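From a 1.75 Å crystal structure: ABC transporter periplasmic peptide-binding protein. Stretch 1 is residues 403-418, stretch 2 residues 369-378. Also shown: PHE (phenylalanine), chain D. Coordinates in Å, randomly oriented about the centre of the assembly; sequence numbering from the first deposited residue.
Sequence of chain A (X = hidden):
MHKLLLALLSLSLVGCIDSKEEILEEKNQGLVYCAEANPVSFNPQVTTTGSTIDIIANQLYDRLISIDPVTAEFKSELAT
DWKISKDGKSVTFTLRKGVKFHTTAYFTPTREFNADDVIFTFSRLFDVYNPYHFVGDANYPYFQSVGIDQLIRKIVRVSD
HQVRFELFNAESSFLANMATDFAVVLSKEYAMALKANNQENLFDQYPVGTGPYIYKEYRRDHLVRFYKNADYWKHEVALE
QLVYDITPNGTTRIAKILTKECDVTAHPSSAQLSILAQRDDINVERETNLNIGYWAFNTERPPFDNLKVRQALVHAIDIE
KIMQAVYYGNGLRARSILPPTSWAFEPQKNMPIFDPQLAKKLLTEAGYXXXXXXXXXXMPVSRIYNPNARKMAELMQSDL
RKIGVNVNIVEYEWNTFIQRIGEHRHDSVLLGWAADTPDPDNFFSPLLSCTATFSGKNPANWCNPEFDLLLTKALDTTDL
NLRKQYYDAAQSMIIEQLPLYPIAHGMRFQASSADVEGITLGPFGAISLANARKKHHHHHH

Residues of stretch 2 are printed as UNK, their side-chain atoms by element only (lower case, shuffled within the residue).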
# COMPACT_ATOMS: atom_id res chain seq x y z
N ILE A 403 -18.30 4.67 -28.56
CA ILE A 403 -18.67 3.35 -29.02
C ILE A 403 -20.02 2.98 -28.42
O ILE A 403 -20.49 1.86 -28.59
CB ILE A 403 -17.65 2.29 -28.61
CG1 ILE A 403 -17.52 2.25 -27.08
CG2 ILE A 403 -16.32 2.58 -29.25
CD1 ILE A 403 -16.75 1.04 -26.59
N GLY A 404 -20.62 3.92 -27.70
CA GLY A 404 -21.96 3.75 -27.19
C GLY A 404 -22.06 3.18 -25.79
O GLY A 404 -23.12 2.67 -25.39
N VAL A 405 -20.98 3.26 -25.02
CA VAL A 405 -21.03 2.87 -23.62
C VAL A 405 -21.23 4.09 -22.72
O VAL A 405 -20.41 5.02 -22.71
CB VAL A 405 -19.80 2.07 -23.17
CG1 VAL A 405 -19.97 1.62 -21.72
CG2 VAL A 405 -19.61 0.88 -24.09
N ASN A 406 -22.33 4.08 -21.98
CA ASN A 406 -22.77 5.19 -21.16
C ASN A 406 -22.21 5.06 -19.76
O ASN A 406 -22.72 4.30 -18.94
CB ASN A 406 -24.31 5.25 -21.15
CG ASN A 406 -24.88 6.20 -20.11
OD1 ASN A 406 -24.40 7.32 -19.92
ND2 ASN A 406 -25.94 5.76 -19.43
N VAL A 407 -21.14 5.80 -19.49
CA VAL A 407 -20.47 5.72 -18.20
C VAL A 407 -21.07 6.69 -17.20
O VAL A 407 -21.27 7.87 -17.50
CB VAL A 407 -18.96 6.01 -18.33
CG1 VAL A 407 -18.33 6.08 -16.96
CG2 VAL A 407 -18.28 4.97 -19.18
N ASN A 408 -21.34 6.20 -16.00
CA ASN A 408 -21.60 7.09 -14.89
C ASN A 408 -20.44 6.98 -13.91
O ASN A 408 -19.90 5.89 -13.70
CB ASN A 408 -22.92 6.73 -14.21
CG ASN A 408 -22.86 5.41 -13.48
OD1 ASN A 408 -22.69 4.36 -14.09
ND2 ASN A 408 -23.00 5.46 -12.17
N ILE A 409 -20.03 8.10 -13.34
CA ILE A 409 -18.85 8.11 -12.48
C ILE A 409 -19.23 8.11 -11.01
O ILE A 409 -20.01 8.95 -10.57
CB ILE A 409 -17.96 9.33 -12.80
CG1 ILE A 409 -17.50 9.27 -14.26
CG2 ILE A 409 -16.76 9.40 -11.85
CD1 ILE A 409 -16.59 10.42 -14.68
N VAL A 410 -18.68 7.18 -10.24
CA VAL A 410 -18.99 7.09 -8.82
C VAL A 410 -17.78 7.46 -7.97
O VAL A 410 -16.66 7.02 -8.23
CB VAL A 410 -19.43 5.69 -8.42
CG1 VAL A 410 -19.58 5.60 -6.93
CG2 VAL A 410 -20.74 5.34 -9.11
N GLU A 411 -18.00 8.28 -6.95
CA GLU A 411 -16.89 8.72 -6.12
C GLU A 411 -17.34 8.92 -4.67
O GLU A 411 -18.40 9.48 -4.42
CB GLU A 411 -16.33 10.02 -6.70
CG GLU A 411 -14.97 10.44 -6.17
CD GLU A 411 -14.48 11.73 -6.81
OE1 GLU A 411 -15.29 12.39 -7.49
OE2 GLU A 411 -13.29 12.08 -6.63
N TYR A 412 -16.53 8.46 -3.73
CA TYR A 412 -16.81 8.64 -2.31
C TYR A 412 -15.51 8.95 -1.57
O TYR A 412 -14.43 8.74 -2.10
CB TYR A 412 -17.45 7.39 -1.69
CG TYR A 412 -18.76 6.94 -2.32
CD1 TYR A 412 -19.96 7.49 -1.93
CD2 TYR A 412 -18.77 5.95 -3.28
CE1 TYR A 412 -21.16 7.07 -2.51
CE2 TYR A 412 -19.96 5.52 -3.86
CZ TYR A 412 -21.15 6.09 -3.47
OH TYR A 412 -22.32 5.66 -4.05
N GLU A 413 -15.64 9.45 -0.34
CA GLU A 413 -14.50 9.64 0.56
C GLU A 413 -13.54 8.44 0.45
O GLU A 413 -13.98 7.29 0.39
CB GLU A 413 -15.00 9.85 2.01
CG GLU A 413 -13.92 10.05 3.08
CD GLU A 413 -13.30 8.75 3.53
OE1 GLU A 413 -14.03 7.74 3.60
OE2 GLU A 413 -12.08 8.72 3.81
N TRP A 414 -12.24 8.73 0.44
CA TRP A 414 -11.20 7.74 0.19
C TRP A 414 -11.37 6.43 0.94
O TRP A 414 -11.44 5.38 0.31
CB TRP A 414 -9.83 8.34 0.49
CG TRP A 414 -8.61 7.48 0.23
CD1 TRP A 414 -7.50 7.42 1.02
CD2 TRP A 414 -8.35 6.61 -0.89
NE1 TRP A 414 -6.58 6.57 0.47
CE2 TRP A 414 -7.07 6.06 -0.69
CE3 TRP A 414 -9.08 6.24 -2.02
CZ2 TRP A 414 -6.49 5.16 -1.59
CZ3 TRP A 414 -8.51 5.34 -2.91
CH2 TRP A 414 -7.22 4.81 -2.69
N ASN A 415 -11.44 6.50 2.26
CA ASN A 415 -11.59 5.28 3.06
C ASN A 415 -12.92 4.54 2.81
O ASN A 415 -12.96 3.31 2.78
CB ASN A 415 -11.42 5.57 4.55
CG ASN A 415 -10.01 6.05 4.91
OD1 ASN A 415 -9.00 5.53 4.40
ND2 ASN A 415 -9.94 7.03 5.78
N THR A 416 -14.00 5.29 2.64
CA THR A 416 -15.30 4.73 2.28
C THR A 416 -15.21 4.03 0.94
O THR A 416 -15.73 2.93 0.76
CB THR A 416 -16.34 5.86 2.14
OG1 THR A 416 -16.45 6.57 3.38
CG2 THR A 416 -17.70 5.28 1.76
N PHE A 417 -14.55 4.69 0.00
CA PHE A 417 -14.33 4.19 -1.34
C PHE A 417 -13.70 2.81 -1.32
O PHE A 417 -14.19 1.87 -1.96
CB PHE A 417 -13.41 5.18 -2.06
CG PHE A 417 -13.22 4.90 -3.51
CD1 PHE A 417 -14.16 5.31 -4.43
CD2 PHE A 417 -12.08 4.27 -3.97
CE1 PHE A 417 -13.98 5.08 -5.78
CE2 PHE A 417 -11.89 4.04 -5.31
CZ PHE A 417 -12.85 4.44 -6.22
N ILE A 418 -12.59 2.69 -0.58
CA ILE A 418 -11.86 1.43 -0.47
C ILE A 418 -12.77 0.32 0.03
O ILE A 418 -12.79 -0.79 -0.50
CB ILE A 418 -10.66 1.58 0.49
CG1 ILE A 418 -9.63 2.57 -0.07
CG2 ILE A 418 -10.02 0.21 0.75
CD1 ILE A 418 -9.15 2.21 -1.42
N UNK A 369 -24.62 -4.17 -29.35
CA UNK A 369 -24.66 -3.18 -30.42
C UNK A 369 -25.11 -1.81 -29.90
O UNK A 369 -24.41 -0.81 -30.08
c UNK A 369 -25.25 -5.08 -32.02
o UNK A 369 -26.46 -4.58 -34.01
c UNK A 369 -25.55 -3.66 -31.56
c UNK A 369 -26.06 -5.48 -33.24
o UNK A 369 -26.29 -6.70 -33.43
N UNK A 370 -26.27 -1.77 -29.26
CA UNK A 370 -26.74 -0.54 -28.64
C UNK A 370 -25.90 -0.29 -27.40
O UNK A 370 -26.19 0.61 -26.62
c UNK A 370 -28.24 0.10 -31.38
c UNK A 370 -28.21 -0.65 -28.26
c UNK A 370 -29.15 0.30 -29.02
c UNK A 370 -29.41 -0.18 -30.44
n UNK A 370 -28.44 -0.49 -32.73
N UNK A 371 -24.86 -1.10 -27.23
CA UNK A 371 -23.99 -1.00 -26.08
C UNK A 371 -24.75 -1.11 -24.77
O UNK A 371 -25.83 -1.69 -24.72
N UNK A 372 -24.19 -0.53 -23.71
CA UNK A 372 -24.77 -0.65 -22.38
C UNK A 372 -24.35 0.51 -21.50
O UNK A 372 -23.60 1.38 -21.92
c UNK A 372 -20.12 -2.69 -21.98
c UNK A 372 -22.34 -3.02 -22.83
c UNK A 372 -20.63 -1.89 -20.97
c UNK A 372 -24.34 -1.97 -21.73
c UNK A 372 -20.97 -3.25 -22.91
c UNK A 372 -21.99 -1.66 -20.89
c UNK A 372 -22.86 -2.23 -21.82
N UNK A 373 -24.84 0.49 -20.26
CA UNK A 373 -24.41 1.42 -19.23
C UNK A 373 -23.41 0.75 -18.29
O UNK A 373 -23.46 -0.45 -18.06
o UNK A 373 -26.34 2.97 -20.40
c UNK A 373 -26.52 2.83 -19.17
c UNK A 373 -25.62 1.88 -18.41
o UNK A 373 -27.40 3.44 -18.53
N UNK A 374 -22.49 1.54 -17.73
CA UNK A 374 -21.61 1.02 -16.70
C UNK A 374 -21.15 2.14 -15.79
O UNK A 374 -21.20 3.32 -16.15
c UNK A 374 -19.47 1.30 -18.07
c UNK A 374 -17.29 -0.20 -17.24
c UNK A 374 -20.38 0.35 -17.32
s UNK A 374 -18.04 0.44 -18.74
N UNK A 375 -20.69 1.76 -14.60
CA UNK A 375 -20.05 2.70 -13.70
C UNK A 375 -18.53 2.57 -13.82
O UNK A 375 -17.99 1.49 -14.12
o UNK A 375 -20.22 1.22 -11.74
c UNK A 375 -20.52 2.52 -12.25
N UNK A 376 -17.86 3.69 -13.62
CA UNK A 376 -16.44 3.70 -13.36
C UNK A 376 -16.27 4.40 -12.03
O UNK A 376 -16.61 5.56 -11.88
c UNK A 376 -14.96 4.46 -16.85
c UNK A 376 -15.66 4.47 -14.41
c UNK A 376 -15.75 3.77 -15.76
c UNK A 376 -14.20 4.63 -13.98
N UNK A 377 -15.75 3.67 -11.06
CA UNK A 377 -15.47 4.24 -9.77
C UNK A 377 -14.13 4.96 -9.79
O UNK A 377 -13.14 4.40 -10.25
c UNK A 377 -19.16 2.28 -4.95
c UNK A 377 -17.83 2.71 -4.76
c UNK A 377 -15.50 3.13 -8.74
c UNK A 377 -19.66 2.02 -6.19
c UNK A 377 -17.87 2.34 -9.29
n UNK A 377 -19.03 2.03 -8.61
c UNK A 377 -16.99 2.88 -5.82
c UNK A 377 -16.89 2.72 -8.41
c UNK A 377 -17.47 2.64 -7.11
c UNK A 377 -18.81 2.21 -7.27
N UNK A 378 -14.12 6.19 -9.29
CA UNK A 378 -12.93 7.05 -9.32
C UNK A 378 -12.50 7.50 -7.93
O UNK A 378 -13.31 8.00 -7.16
c UNK A 378 -13.19 8.27 -10.20
N PHE D . -2.63 0.89 -1.14
CA PHE D . -3.48 1.73 -1.98
C PHE D . -3.07 3.18 -1.85
O PHE D . -3.14 3.94 -2.81
CB PHE D . -4.93 1.60 -1.55
CG PHE D . -5.55 0.29 -1.89
CD1 PHE D . -5.42 -0.25 -3.16
CD2 PHE D . -6.27 -0.41 -0.95
CE1 PHE D . -6.00 -1.44 -3.49
CE2 PHE D . -6.85 -1.61 -1.26
CZ PHE D . -6.72 -2.13 -2.53
OXT PHE D . -2.66 3.62 -0.77

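Position 369 carries three carbons, the third bearing two oxygens; the CA-to-CB bond points away from stretch 1 and nothing there is touched. A carboxylate on a chain of this length is Glu369. At position 370 four carbons run in a row to a terminal nitrogen; the CA-to-CB bond again points away from stretch 1, and the side chain touches nothing there. The row of four carbons ending in nitrogen identifies Lys370. Position 371 has no side-chain atoms. Its phi is positive, and an ideal CB would lie 2.5 Å from Gly404 O, so the close approach of the two backbones leaves no room for one; this is Gly371.

Position 372 shows one carbon followed by a ring of six carbons, without a hydroxyl. The ring packs against Val405, whose CG2 lies over one face. The residue is Phe372, and its CE1 lies 3.6 Å from Val405 CG1. At position 373 two carbons end in two oxygens that face the side-chain amide of Asn406. This short carboxylate is Asp373, with OD2 2.9 Å from Asn406 ND2.

Position 374 holds two carbons, a sulfur and a last carbon, unbranched, lying beside Val405 and Val407. It is Met374; its CG is 3.7 Å from Val405 CG1 and 4.0 Å from Val407 CG2. One carbon and one oxygen at position 375, with CB 4.2 Å from Val410 CG2, give Ser375, whose hydroxyl is hydrogen-bonded elsewhere in the structure. Position 376 has four carbons, forked at the first, with one arm two carbons long, and packs on Val407. This is Ile376, its CG1 3.7 Å from Val407 CG1.

Position 377 bears one carbon and then fused five- and six-membered rings that hold eight carbons and one nitrogen, an indole in contact with Val410, Tyr412 and Phe417. In Trp377, the six-membered ring receives Val410 CG1 over its face, 3.5 Å from the centroid, while Tyr412 CE2 approaches CH2 at 3.5 Å and Phe417 CE1 approaches CE3 at 3.7 Å. Position 378 has a single side-chain carbon, CB, 4.1 Å from Ile409 CG2, and is Ala378.

The contact is a parallel strand pairing, in register from Asn406 with Asp373 to Val410 with Trp377. Six backbone hydrogen bonds join it, from Asn406 N to Phe372 O (3.0 Å) through to Ala378 N to Val410 O (2.9 Å). Alternation sends Val407, Ile409, Met374 and Ile376 to one apolar face, whereas Asn406, Asn408, Asp373 and Ser375 share the other with Val410 and Trp377. There the indole extends the contact beyond the strand to Tyr412 and the helical Phe417.

Stretch 2 369-378: EKGFDMSIWA
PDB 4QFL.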